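Local coordinates for protein dehydrogenase (Chromobacterium violaceum, PDB 3Q2I) that probably oxidises the 3-hydroxyl of UDP-GlcNAcA with NAD as cofactor, a step in the biosynthesis of 2,3-diacetamido-2,3-dideoxy-D-mannuronic acid, at residues Ala217-Val228 and Ser239-Tyr247. Residues are numbered along the deposited sequence; the frame is centred on the assembly and turned at random. Where two conformers were deposited one is given.
Sequences ARNIEVEDTGTV and SMNVTMLTY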
loop_
_atom_site.group_PDB
_atom_site.type_symbol
_atom_site.label_atom_id
_atom_site.label_comp_id
_atom_site.label_asym_id
_atom_site.label_seq_id
_atom_site.Cartn_x
_atom_site.Cartn_y
_atom_site.Cartn_z
ATOM N N ALA A 217 -5.022 -19.886 23.321
ATOM C CA ALA A 217 -5.198 -20.432 24.690
ATOM C C ALA A 217 -3.910 -20.580 25.450
ATOM O O ALA A 217 -3.900 -20.409 26.664
ATOM C CB ALA A 217 -5.885 -21.754 24.677
ATOM N N ARG A 218 -2.815 -20.957 24.807
ATOM C CA ARG A 218 -1.606 -21.224 25.591
ATOM C C ARG A 218 -0.876 -19.961 26.013
ATOM O O ARG A 218 -1.028 -18.905 25.396
ATOM C CB ARG A 218 -0.678 -22.160 24.820
ATOM C CG ARG A 218 -1.353 -23.473 24.539
ATOM C CD ARG A 218 -1.482 -24.354 25.821
ATOM N NE ARG A 218 -2.273 -25.522 25.467
ATOM C CZ ARG A 218 -3.582 -25.649 25.665
ATOM N NH1 ARG A 218 -4.240 -24.692 26.325
ATOM N NH2 ARG A 218 -4.201 -26.762 25.289
ATOM N N ASN A 219 -0.117 -20.057 27.101
ATOM C CA ASN A 219 0.677 -18.956 27.587
ATOM C C ASN A 219 2.096 -19.037 27.031
ATOM O O ASN A 219 3.039 -19.519 27.677
ATOM C CB ASN A 219 0.656 -18.957 29.126
ATOM C CG ASN A 219 -0.720 -18.589 29.663
ATOM O OD1 ASN A 219 -1.323 -17.610 29.214
ATOM N ND2 ASN A 219 -1.223 -19.369 30.629
ATOM N N ILE A 220 2.218 -18.604 25.776
ATOM C CA ILE A 220 3.433 -18.683 24.984
ATOM C C ILE A 220 3.341 -17.506 24.005
ATOM O O ILE A 220 2.275 -16.963 23.856
ATOM C CB ILE A 220 3.505 -19.968 24.157
ATOM C CG1 ILE A 220 2.252 -20.142 23.274
ATOM C CG2 ILE A 220 3.636 -21.186 25.080
ATOM C CD1 ILE A 220 2.214 -21.459 22.534
ATOM N N GLU A 221 4.436 -17.183 23.358
ATOM C CA GLU A 221 4.367 -16.045 22.432
ATOM C C GLU A 221 4.150 -16.484 20.988
ATOM O O GLU A 221 3.648 -15.683 20.213
ATOM C CB GLU A 221 5.595 -15.176 22.610
ATOM C CG GLU A 221 6.775 -15.819 21.933
ATOM C CD GLU A 221 7.973 -14.900 21.944
ATOM O OE1 GLU A 221 9.105 -15.451 21.938
ATOM O OE2 GLU A 221 7.745 -13.645 21.945
ATOM N N VAL A 222 4.419 -17.749 20.657
ATOM C CA VAL A 222 4.148 -18.308 19.337
ATOM C C VAL A 222 2.706 -18.800 19.143
ATOM O O VAL A 222 1.918 -18.865 20.099
ATOM C CB VAL A 222 5.130 -19.482 18.996
ATOM C CG1 VAL A 222 6.597 -18.997 19.127
ATOM C CG2 VAL A 222 4.818 -20.708 19.890
ATOM N N GLU A 223 2.288 -19.064 17.910
ATOM C CA GLU A 223 0.929 -19.511 17.651
ATOM C C GLU A 223 0.646 -20.903 18.160
ATOM O O GLU A 223 1.502 -21.805 18.021
ATOM C CB GLU A 223 0.542 -19.354 16.166
ATOM C CG GLU A 223 1.075 -20.456 15.193
ATOM C CD GLU A 223 2.546 -20.430 14.847
ATOM O OE1 GLU A 223 3.282 -19.499 15.220
ATOM O OE2 GLU A 223 3.026 -21.366 14.147
ATOM N N ASP A 224 -0.539 -21.073 18.734
ATOM C CA ASP A 224 -1.087 -22.399 18.942
ATOM C C ASP A 224 -2.070 -22.858 17.899
ATOM O O ASP A 224 -2.506 -24.024 17.916
ATOM C CB ASP A 224 -1.634 -22.591 20.390
ATOM C CG ASP A 224 -2.750 -21.604 20.730
ATOM O OD1 ASP A 224 -3.475 -21.143 19.805
ATOM O OD2 ASP A 224 -2.900 -21.328 21.939
ATOM N N THR A 225 -2.431 -21.941 16.972
ATOM C CA THR A 225 -3.502 -22.181 16.004
ATOM C C THR A 225 -3.188 -21.368 14.747
ATOM O O THR A 225 -2.744 -20.245 14.853
ATOM C CB THR A 225 -4.859 -21.678 16.581
ATOM O OG1 THR A 225 -5.129 -22.388 17.812
ATOM C CG2 THR A 225 -6.030 -21.901 15.614
ATOM N N GLY A 226 -3.471 -21.916 13.569
ATOM C CA GLY A 226 -3.196 -21.141 12.347
ATOM C C GLY A 226 -3.873 -21.738 11.151
ATOM O O GLY A 226 -4.193 -22.922 11.114
ATOM N N THR A 227 -4.012 -20.940 10.097
ATOM C CA THR A 227 -4.515 -21.419 8.838
ATOM C C THR A 227 -3.780 -20.679 7.717
ATOM O O THR A 227 -3.405 -19.517 7.897
ATOM C CB THR A 227 -6.052 -21.266 8.731
ATOM O OG1 THR A 227 -6.499 -21.929 7.550
ATOM C CG2 THR A 227 -6.558 -19.786 8.770
ATOM N N VAL A 228 -3.466 -21.409 6.658
ATOM C CA VAL A 228 -2.762 -20.763 5.545
ATOM C C VAL A 228 -3.450 -21.137 4.251
ATOM O O VAL A 228 -3.661 -22.331 4.029
ATOM C CB VAL A 228 -1.285 -21.133 5.511
ATOM C CG1 VAL A 228 -1.052 -22.638 5.472
ATOM C CG2 VAL A 228 -0.578 -20.381 4.385
ATOM N N SER A 239 -5.314 -25.258 1.325
ATOM C CA SER A 239 -5.137 -24.687 2.665
ATOM C C SER A 239 -4.479 -25.696 3.594
ATOM O O SER A 239 -4.606 -26.914 3.387
ATOM C CB SER A 239 -6.508 -24.337 3.253
ATOM O OG SER A 239 -7.370 -25.458 3.325
ATOM N N MET A 240 -3.772 -25.190 4.591
ATOM C CA MET A 240 -3.317 -26.000 5.711
ATOM C C MET A 240 -3.806 -25.390 7.010
ATOM O O MET A 240 -3.688 -24.175 7.211
ATOM C CB MET A 240 -1.781 -26.019 5.725
ATOM C CG MET A 240 -1.344 -26.920 6.868
ATOM S SD MET A 240 0.447 -27.205 6.770
ATOM C CE MET A 240 0.735 -27.915 8.366
ATOM N N ASN A 241 -4.435 -26.230 7.841
ATOM C CA ASN A 241 -5.078 -25.766 9.079
ATOM C C ASN A 241 -4.407 -26.506 10.215
ATOM O O ASN A 241 -4.198 -27.743 10.114
ATOM C CB ASN A 241 -6.536 -26.221 9.093
ATOM C CG ASN A 241 -7.300 -25.692 7.931
ATOM O OD1 ASN A 241 -7.339 -24.484 7.706
ATOM N ND2 ASN A 241 -7.886 -26.584 7.143
ATOM N N VAL A 242 -3.976 -25.796 11.248
ATOM C CA VAL A 242 -3.315 -26.450 12.364
ATOM C C VAL A 242 -3.847 -25.919 13.696
ATOM O O VAL A 242 -4.034 -24.703 13.856
ATOM C CB VAL A 242 -1.793 -26.307 12.226
ATOM C CG1 VAL A 242 -1.349 -26.870 10.881
ATOM C CG2 VAL A 242 -1.338 -24.836 12.287
ATOM N N THR A 243 -4.049 -26.792 14.696
ATOM C CA THR A 243 -4.172 -26.265 16.047
ATOM C C THR A 243 -3.584 -27.276 17.001
ATOM O O THR A 243 -3.601 -28.463 16.671
ATOM C CB THR A 243 -5.619 -25.947 16.487
ATOM O OG1 THR A 243 -5.618 -25.338 17.794
ATOM C CG2 THR A 243 -6.514 -27.200 16.354
ATOM N N MET A 244 -3.008 -26.787 18.090
ATOM C CA MET A 244 -2.534 -27.646 19.210
ATOM C C MET A 244 -3.570 -27.635 20.333
ATOM O O MET A 244 -3.270 -28.061 21.463
ATOM C CB MET A 244 -1.158 -27.183 19.707
ATOM C CG MET A 244 -0.045 -27.342 18.694
ATOM S SD MET A 244 0.144 -29.007 18.021
ATOM C CE MET A 244 -0.149 -28.796 16.268
ATOM N N LEU A 245 -4.776 -27.161 20.058
ATOM C CA LEU A 245 -5.749 -26.958 21.147
ATOM C C LEU A 245 -6.889 -27.961 21.024
ATOM O O LEU A 245 -7.965 -27.713 21.577
ATOM C CB LEU A 245 -6.386 -25.557 21.052
ATOM C CG LEU A 245 -5.361 -24.430 21.107
ATOM C CD1 LEU A 245 -6.085 -23.086 21.064
ATOM C CD2 LEU A 245 -4.420 -24.561 22.311
ATOM N N THR A 246 -6.667 -29.102 20.374
ATOM C CA THR A 246 -7.780 -29.996 20.051
ATOM C C THR A 246 -8.278 -30.735 21.314
ATOM O O THR A 246 -7.478 -31.232 22.128
ATOM C CB THR A 246 -7.336 -31.055 19.055
ATOM O OG1 THR A 246 -6.760 -30.407 17.889
ATOM C CG2 THR A 246 -8.529 -31.892 18.631
ATOM N N TYR A 247 -9.597 -30.769 21.446
ATOM C CA TYR A 247 -10.239 -31.474 22.582
ATOM C C TYR A 247 -10.523 -32.902 22.218
ATOM O O TYR A 247 -11.210 -33.162 21.244
ATOM C CB TYR A 247 -11.567 -30.805 22.971
ATOM C CG TYR A 247 -12.263 -31.620 24.051
ATOM C CD1 TYR A 247 -11.845 -31.532 25.364
ATOM C CD2 TYR A 247 -13.246 -32.519 23.706
ATOM C CE1 TYR A 247 -12.422 -32.325 26.346
ATOM C CE2 TYR A 247 -13.847 -33.301 24.683
ATOM C CZ TYR A 247 -13.416 -33.199 25.963
ATOM O OH TYR A 247 -14.025 -34.024 26.900
#
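Leu245 reaches into the loop of 217-228 with both methyls: CD2 sits over the centre of one face of the Arg218 guanidinium, 3.6 Å from CZ, while CD1 lies 3.5 Å from Asp224 OD1. The Leu245 and Asp224 side chains cross at about a right angle. Thr225 and Thr243 run side by side, their OG1 atoms 3.0 Å apart. Farther along the same face, Thr227 OG1, anti to its own N (chi1 -172°), donates to Asn241 OD1 at 2.7 Å in the carbonyl plane. On the other face Val228 CG1 presses tightly on Met240 CB (3.5 Å).

Strands 225-232 and 237-243 form an antiparallel beta hairpin in the mixed sheet of the C-terminal alpha/beta domain; their short segments run at 178°. Gly226 pairs with Val242 and Val228 with Met240 through reciprocal backbone bonds, and Met244 N extends the ladder to Asp224 O (2.8 Å). A classic beta bulge at Asp224 and Thr225 faces Ala214.

Behind this, Asp224 OD2 accepts from Ala217 N and Arg218 N, closing the loop, and Leu245 N donates to Thr243 OG1 (3.0 Å) in an ST turn. Arg167 O holds Arg218 NE. Ser239 OG of a second subunit bonds Asn241 OD1, so this face joins subunits.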